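Long-range contacts in beta-1,4-mannanase (Aplysia kurodai, PDB 3VUP), which probably hydrolyses the beta-1,4-mannosidic linkages of mannan in the digestive fluid of the sea hare: residues N226-N230 / Y259-S263; P275-A280 / Y310-Y316. One frame throughout, in Å; residues are numbered along the deposited sequence.

Contact 1 of 2, residues N226-N230 / Y259-S263; sequences NPKSN and YQFHS. With SO4 (sulfate ion), chain D.
Pro227 lays its CB over one face of the Phe261 (chi1 m) ring, 3.5 Å from the ring centroid and 7° off the normal, a CH-pi contact between the loop after strand 220-224 and the neighbouring parallel strand 259-262 of a (beta/alpha)8 TIM barrel. Nearest CA pairs set the register: Asn226 with His262 at 5.3 Å, Pro227 with Phe261 at 5.6 Å. Asn226, chi1 t, forms an Asx turn, OD1 accepting from Lys228 N (3.0 Å), while its ND2 is hydrogen-bonded to Asp271; a 3-10 turn over 227-229 follows, closed by Asn230 N to Pro227 O (2.8 Å). Asn230, also t, sets OD1 3.4 Å from Phe261 CE1 and ND2, hydrogen-bonded to Asn238, 3.5 Å from Tyr259 CD1. Tyr259 (m) donates from OH to SO4 O3 (2.7 Å), probably a crystallisation ion. The His262 side chain, hydrogen-bonded to Glu162, lies about 4 Å from a bound Tris molecule, consistent with a pocket. One water, 2.9 Å from Asn230 OD1, accepts from Gln260 N at 2.9 Å.

Contact 2 of 2, residues P275-A280 / Y310-Y316; sequences PFTHQA and YVYNHGY
At the apolar centre, Phe276 CE1 lies 3.5 Å from Val311 CG2 and Phe276 CD1 3.9 Å from Tyr310 CD1; the two aromatic rings meet obliquely, centroids 5.8 Å apart and planes at 42°. Phe276 (chi1 m) also stacks on Trp270. Nearby, Pro275 CB packs 3.9 Å from Tyr316 CZ, and Ala280 CB sits over a face of the Tyr316 ring, 4.2 Å from its centroid. Segment 275-280 begins as a 3-10 turn at 275-276, runs extended through His278 and Gln279 and folds back to helical angles at Ala280. The partner comes off helix 304-313 and turns through Gly315 at phi/psi 85/-1. Nearest CA pairs are Phe276 with Tyr310 (7.0 Å), Gln279 with His314 (4.8 Å) and Ala280 with Gly315 (5.1 Å). Farther out, Tyr310, chi1 t, donates from OH to His278 O (2.7 Å), and Tyr316 OH lies 2.8 Å from Pro275 O. His314 ND1 returns to Tyr310 O (2.7 Å). At the edge, Ala280 N donates to His314 O at 2.9 Å and 172°. This is peripheral packing of a TIM barrel: the loop after strand 259-262 meets the C-terminal end of helix 304-313 and the turn leading into strand 318-322.

The two contacts follow one another along the chain, contact 1 closing at Ser263 before contact 2 opens at Pro275, and their centres lie about 13 Å apart on the same side of the chain's centre. Contact 1 is buried, about 11 Å from that centre; contact 2, at about 19 Å, is only partly buried. They touch where Pro275 CD lies 3.7 Å from Pro227 CG and 3.3 Å from Ser263 OG, and where Pro275 CG meets Phe261 CD2 at 3.7 Å. Strand 289-293 serves both, pairing with strand 259-262 and packing against Phe276, Val311 and Tyr316. Packing thus runs continuously from the barrel wall to helix 304-313.

Contact 1 of 2, residues N226-N230 / Y259-S263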
loop_
_atom_site.group_PDB
_atom_site.type_symbol
_atom_site.label_atom_id
_atom_site.label_comp_id
_atom_site.label_asym_id
_atom_site.label_seq_id
_atom_site.Cartn_x
_atom_site.Cartn_y
_atom_site.Cartn_z
ATOM N N ASN A 226 -6.025 8.175 -5.623
ATOM C CA ASN A 226 -6.797 9.367 -5.324
ATOM C C ASN A 226 -8.038 8.827 -4.610
ATOM O O ASN A 226 -8.585 7.807 -5.033
ATOM C CB ASN A 226 -7.171 10.042 -6.656
ATOM C CG ASN A 226 -7.877 11.376 -6.487
ATOM O OD1 ASN A 226 -8.858 11.485 -5.748
ATOM N ND2 ASN A 226 -7.383 12.401 -7.189
ATOM N N PRO A 227 -8.493 9.488 -3.531
ATOM C CA PRO A 227 -9.674 8.958 -2.843
ATOM C C PRO A 227 -10.963 8.956 -3.675
ATOM O O PRO A 227 -11.951 8.402 -3.207
ATOM C CB PRO A 227 -9.821 9.890 -1.632
ATOM C CG PRO A 227 -9.119 11.138 -2.036
ATOM C CD PRO A 227 -7.955 10.682 -2.862
ATOM N N LYS A 228 -10.952 9.530 -4.876
ATOM C CA LYS A 228 -12.105 9.442 -5.766
ATOM C C LYS A 228 -12.621 8.021 -5.994
ATOM O O LYS A 228 -13.801 7.864 -6.288
ATOM C CB LYS A 228 -11.818 10.127 -7.101
ATOM C CG LYS A 228 -11.837 11.641 -7.012
ATOM C CD LYS A 228 -11.402 12.303 -8.302
ATOM C CE LYS A 228 -11.401 13.821 -8.149
ATOM N NZ LYS A 228 -11.070 14.507 -9.431
ATOM N N SER A 229 -11.769 6.997 -5.895
ATOM C CA SER A 229 -12.233 5.616 -6.043
ATOM C C SER A 229 -12.644 4.947 -4.730
ATOM O O SER A 229 -13.030 3.783 -4.745
ATOM C CB SER A 229 -11.143 4.772 -6.684
ATOM O OG SER A 229 -10.007 4.837 -5.848
ATOM N N ASN A 230 -12.589 5.686 -3.624
ATOM C CA ASN A 230 -12.569 5.098 -2.284
ATOM C C ASN A 230 -13.493 5.854 -1.313
ATOM O O ASN A 230 -13.338 5.732 -0.107
ATOM C CB ASN A 230 -11.101 5.150 -1.800
ATOM C CG ASN A 230 -10.711 4.129 -0.707
ATOM O OD1 ASN A 230 -9.533 4.062 -0.377
ATOM N ND2 ASN A 230 -11.646 3.349 -0.186
ATOM N N TYR A 259 -7.687 1.996 5.124
ATOM C CA TYR A 259 -7.597 2.566 3.801
ATOM C C TYR A 259 -6.340 3.428 3.676
ATOM O O TYR A 259 -5.780 3.890 4.674
ATOM C CB TYR A 259 -8.837 3.396 3.526
ATOM C CG TYR A 259 -10.136 2.629 3.402
ATOM C CD1 TYR A 259 -10.289 1.609 2.469
ATOM C CD2 TYR A 259 -11.245 2.979 4.168
ATOM C CE1 TYR A 259 -11.507 0.951 2.322
ATOM C CE2 TYR A 259 -12.470 2.331 4.017
ATOM C CZ TYR A 259 -12.597 1.324 3.090
ATOM O OH TYR A 259 -13.803 0.682 2.903
ATOM N N GLN A 260 -5.918 3.640 2.436
ATOM C CA GLN A 260 -4.684 4.351 2.142
ATOM C C GLN A 260 -4.898 5.204 0.905
ATOM O O GLN A 260 -5.110 4.682 -0.182
ATOM C CB GLN A 260 -3.549 3.356 1.903
ATOM C CG GLN A 260 -2.233 4.047 1.579
ATOM C CD GLN A 260 -1.211 3.173 0.884
ATOM O OE1 GLN A 260 -0.356 3.683 0.158
ATOM N NE2 GLN A 260 -1.290 1.858 1.084
ATOM N N PHE A 261 -4.885 6.518 1.095
ATOM C CA PHE A 261 -5.072 7.467 -0.001
ATOM C C PHE A 261 -3.722 8.016 -0.453
ATOM O O PHE A 261 -2.873 8.343 0.376
ATOM C CB PHE A 261 -5.853 8.699 0.465
ATOM C CG PHE A 261 -7.287 8.465 0.904
ATOM C CD1 PHE A 261 -7.980 7.284 0.681
ATOM C CD2 PHE A 261 -7.950 9.510 1.530
ATOM C CE1 PHE A 261 -9.313 7.154 1.099
ATOM C CE2 PHE A 261 -9.265 9.392 1.934
ATOM C CZ PHE A 261 -9.950 8.216 1.713
ATOM N N HIS A 262 -3.550 8.191 -1.760
ATOM C CA HIS A 262 -2.454 9.003 -2.273
ATOM C C HIS A 262 -3.019 10.355 -2.672
ATOM O O HIS A 262 -4.170 10.446 -3.097
ATOM C CB HIS A 262 -1.793 8.318 -3.461
ATOM C CG HIS A 262 -1.269 6.964 -3.127
ATOM N ND1 HIS A 262 -0.824 6.077 -4.086
ATOM C CD2 HIS A 262 -1.122 6.336 -1.938
ATOM C CE1 HIS A 262 -0.427 4.965 -3.499
ATOM N NE2 HIS A 262 -0.607 5.091 -2.196
ATOM N N SER A 263 -2.220 11.406 -2.525
ATOM C CA SER A 263 -2.707 12.725 -2.885
ATOM C C SER A 263 -1.616 13.621 -3.426
ATOM O O SER A 263 -0.641 13.926 -2.742
ATOM C CB SER A 263 -3.398 13.395 -1.695
ATOM O OG SER A 263 -3.981 14.639 -2.065
HETATM S S SO4 D . -16.327 1.709 5.557
HETATM O O1 SO4 D . -17.055 0.775 6.404
HETATM O O2 SO4 D . -15.030 1.982 6.157
HETATM O O3 SO4 D . -16.121 1.132 4.241
HETATM O O4 SO4 D . -17.080 2.958 5.477
HETATM O O HOH W 1 -7.518 2.242 0.513
#

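Contact 2 of 2, residues P275-A280 / Y310-Y316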
loop_
_atom_site.group_PDB
_atom_site.type_symbol
_atom_site.label_atom_id
_atom_site.label_comp_id
_atom_site.label_asym_id
_atom_site.label_seq_id
_atom_site.Cartn_x
_atom_site.Cartn_y
_atom_site.Cartn_z
ATOM N N PRO A 275 -7.277 15.035 -0.093
ATOM C CA PRO A 275 -7.097 14.922 1.356
ATOM C C PRO A 275 -6.445 16.159 1.978
ATOM O O PRO A 275 -6.761 16.489 3.117
ATOM C CB PRO A 275 -6.222 13.675 1.490
ATOM C CG PRO A 275 -6.704 12.802 0.350
ATOM C CD PRO A 275 -6.912 13.789 -0.789
ATOM N N PHE A 276 -5.597 16.854 1.223
ATOM C CA PHE A 276 -4.879 18.026 1.723
ATOM C C PHE A 276 -5.707 19.300 1.811
ATOM O O PHE A 276 -5.208 20.322 2.262
ATOM C CB PHE A 276 -3.582 18.226 0.937
ATOM C CG PHE A 276 -2.511 17.287 1.362
ATOM C CD1 PHE A 276 -1.785 17.548 2.515
ATOM C CD2 PHE A 276 -2.254 16.123 0.667
ATOM C CE1 PHE A 276 -0.812 16.676 2.963
ATOM C CE2 PHE A 276 -1.274 15.249 1.098
ATOM C CZ PHE A 276 -0.558 15.523 2.244
ATOM N N THR A 277 -6.973 19.235 1.405
ATOM C CA THR A 277 -7.901 20.345 1.616
ATOM C C THR A 277 -9.162 19.883 2.344
ATOM O O THR A 277 -10.141 20.622 2.441
ATOM C CB THR A 277 -8.292 21.025 0.301
ATOM O OG1 THR A 277 -8.840 20.042 -0.582
ATOM C CG2 THR A 277 -7.083 21.697 -0.346
ATOM N N HIS A 278 -9.115 18.666 2.874
ATOM C CA HIS A 278 -10.225 18.079 3.605
ATOM C C HIS A 278 -9.748 17.432 4.897
ATOM O O HIS A 278 -8.586 17.579 5.297
ATOM C CB HIS A 278 -10.983 17.111 2.694
ATOM C CG HIS A 278 -11.646 17.812 1.556
ATOM N ND1 HIS A 278 -11.013 18.052 0.356
ATOM C CD2 HIS A 278 -12.854 18.422 1.475
ATOM C CE1 HIS A 278 -11.819 18.744 -0.430
ATOM N NE2 HIS A 278 -12.943 18.979 0.225
ATOM N N GLN A 279 -10.658 16.762 5.583
ATOM C CA GLN A 279 -10.279 16.042 6.781
ATOM C C GLN A 279 -10.806 14.619 6.672
ATOM O O GLN A 279 -11.690 14.335 5.854
ATOM C CB GLN A 279 -10.756 16.752 8.044
ATOM C CG GLN A 279 -12.259 16.889 8.150
ATOM C CD GLN A 279 -12.695 17.671 9.396
ATOM O OE1 GLN A 279 -12.151 17.487 10.489
ATOM N NE2 GLN A 279 -13.682 18.541 9.231
ATOM N N ALA A 280 -10.232 13.718 7.458
ATOM C CA ALA A 280 -10.550 12.302 7.337
ATOM C C ALA A 280 -12.056 12.039 7.401
ATOM O O ALA A 280 -12.580 11.230 6.627
ATOM C CB ALA A 280 -9.814 11.492 8.392
ATOM N N TYR A 310 -0.279 18.889 8.294
ATOM C CA TYR A 310 -1.659 18.889 7.828
ATOM C C TYR A 310 -2.283 17.513 8.040
ATOM O O TYR A 310 -3.384 17.387 8.575
ATOM C CB TYR A 310 -1.765 19.306 6.354
ATOM C CG TYR A 310 -3.204 19.470 5.947
ATOM C CD1 TYR A 310 -3.978 18.369 5.617
ATOM C CD2 TYR A 310 -3.816 20.717 5.958
ATOM C CE1 TYR A 310 -5.310 18.503 5.305
ATOM C CE2 TYR A 310 -5.153 20.865 5.630
ATOM C CZ TYR A 310 -5.897 19.751 5.309
ATOM O OH TYR A 310 -7.224 19.909 4.993
ATOM N N VAL A 311 -1.587 16.471 7.607
ATOM C CA VAL A 311 -2.130 15.129 7.731
ATOM C C VAL A 311 -2.390 14.801 9.203
ATOM O O VAL A 311 -3.470 14.329 9.567
ATOM C CB VAL A 311 -1.200 14.074 7.091
ATOM C CG1 VAL A 311 -1.750 12.692 7.308
ATOM C CG2 VAL A 311 -1.020 14.339 5.604
ATOM N N TYR A 312 -1.409 15.097 10.047
ATOM C CA TYR A 312 -1.521 14.802 11.466
ATOM C C TYR A 312 -2.710 15.525 12.107
ATOM O O TYR A 312 -3.401 14.965 12.960
ATOM C CB TYR A 312 -0.217 15.179 12.191
ATOM C CG TYR A 312 -0.175 14.629 13.598
ATOM C CD1 TYR A 312 0.396 13.385 13.865
ATOM C CD2 TYR A 312 -0.740 15.333 14.656
ATOM C CE1 TYR A 312 0.401 12.863 15.146
ATOM C CE2 TYR A 312 -0.734 14.818 15.930
ATOM C CZ TYR A 312 -0.169 13.584 16.171
ATOM O OH TYR A 312 -0.177 13.065 17.449
ATOM N N ASN A 313 -2.931 16.768 11.684
ATOM C CA ASN A 313 -3.921 17.656 12.288
ATOM C C ASN A 313 -5.332 17.519 11.728
ATOM O O ASN A 313 -6.241 18.198 12.211
ATOM C CB ASN A 313 -3.493 19.122 12.144
ATOM C CG ASN A 313 -2.306 19.479 13.007
ATOM O OD1 ASN A 313 -2.087 18.889 14.066
ATOM N ND2 ASN A 313 -1.537 20.463 12.565
ATOM N N HIS A 314 -5.523 16.662 10.721
ATOM C CA HIS A 314 -6.828 16.535 10.079
ATOM C C HIS A 314 -7.428 15.141 10.144
ATOM O O HIS A 314 -8.172 14.735 9.256
ATOM C CB HIS A 314 -6.798 17.092 8.657
ATOM C CG HIS A 314 -6.633 18.573 8.630
ATOM N ND1 HIS A 314 -5.406 19.177 8.796
ATOM C CD2 HIS A 314 -7.537 19.573 8.530
ATOM C CE1 HIS A 314 -5.561 20.488 8.775
ATOM N NE2 HIS A 314 -6.842 20.755 8.606
ATOM N N GLY A 315 -7.121 14.419 11.216
ATOM C CA GLY A 315 -7.851 13.203 11.540
ATOM C C GLY A 315 -7.372 11.949 10.842
ATOM O O GLY A 315 -7.922 10.869 11.067
ATOM N N TYR A 316 -6.353 12.082 9.998
ATOM C CA TYR A 316 -5.814 10.929 9.296
ATOM C C TYR A 316 -4.978 10.087 10.253
ATOM O O TYR A 316 -4.587 10.538 11.329
ATOM C CB TYR A 316 -5.005 11.368 8.077
ATOM C CG TYR A 316 -5.818 12.179 7.078
ATOM C CD1 TYR A 316 -6.716 11.554 6.218
ATOM C CD2 TYR A 316 -5.710 13.566 7.012
ATOM C CE1 TYR A 316 -7.467 12.283 5.320
ATOM C CE2 TYR A 316 -6.457 14.303 6.104
ATOM C CZ TYR A 316 -7.335 13.653 5.264
ATOM O OH TYR A 316 -8.092 14.366 4.361
#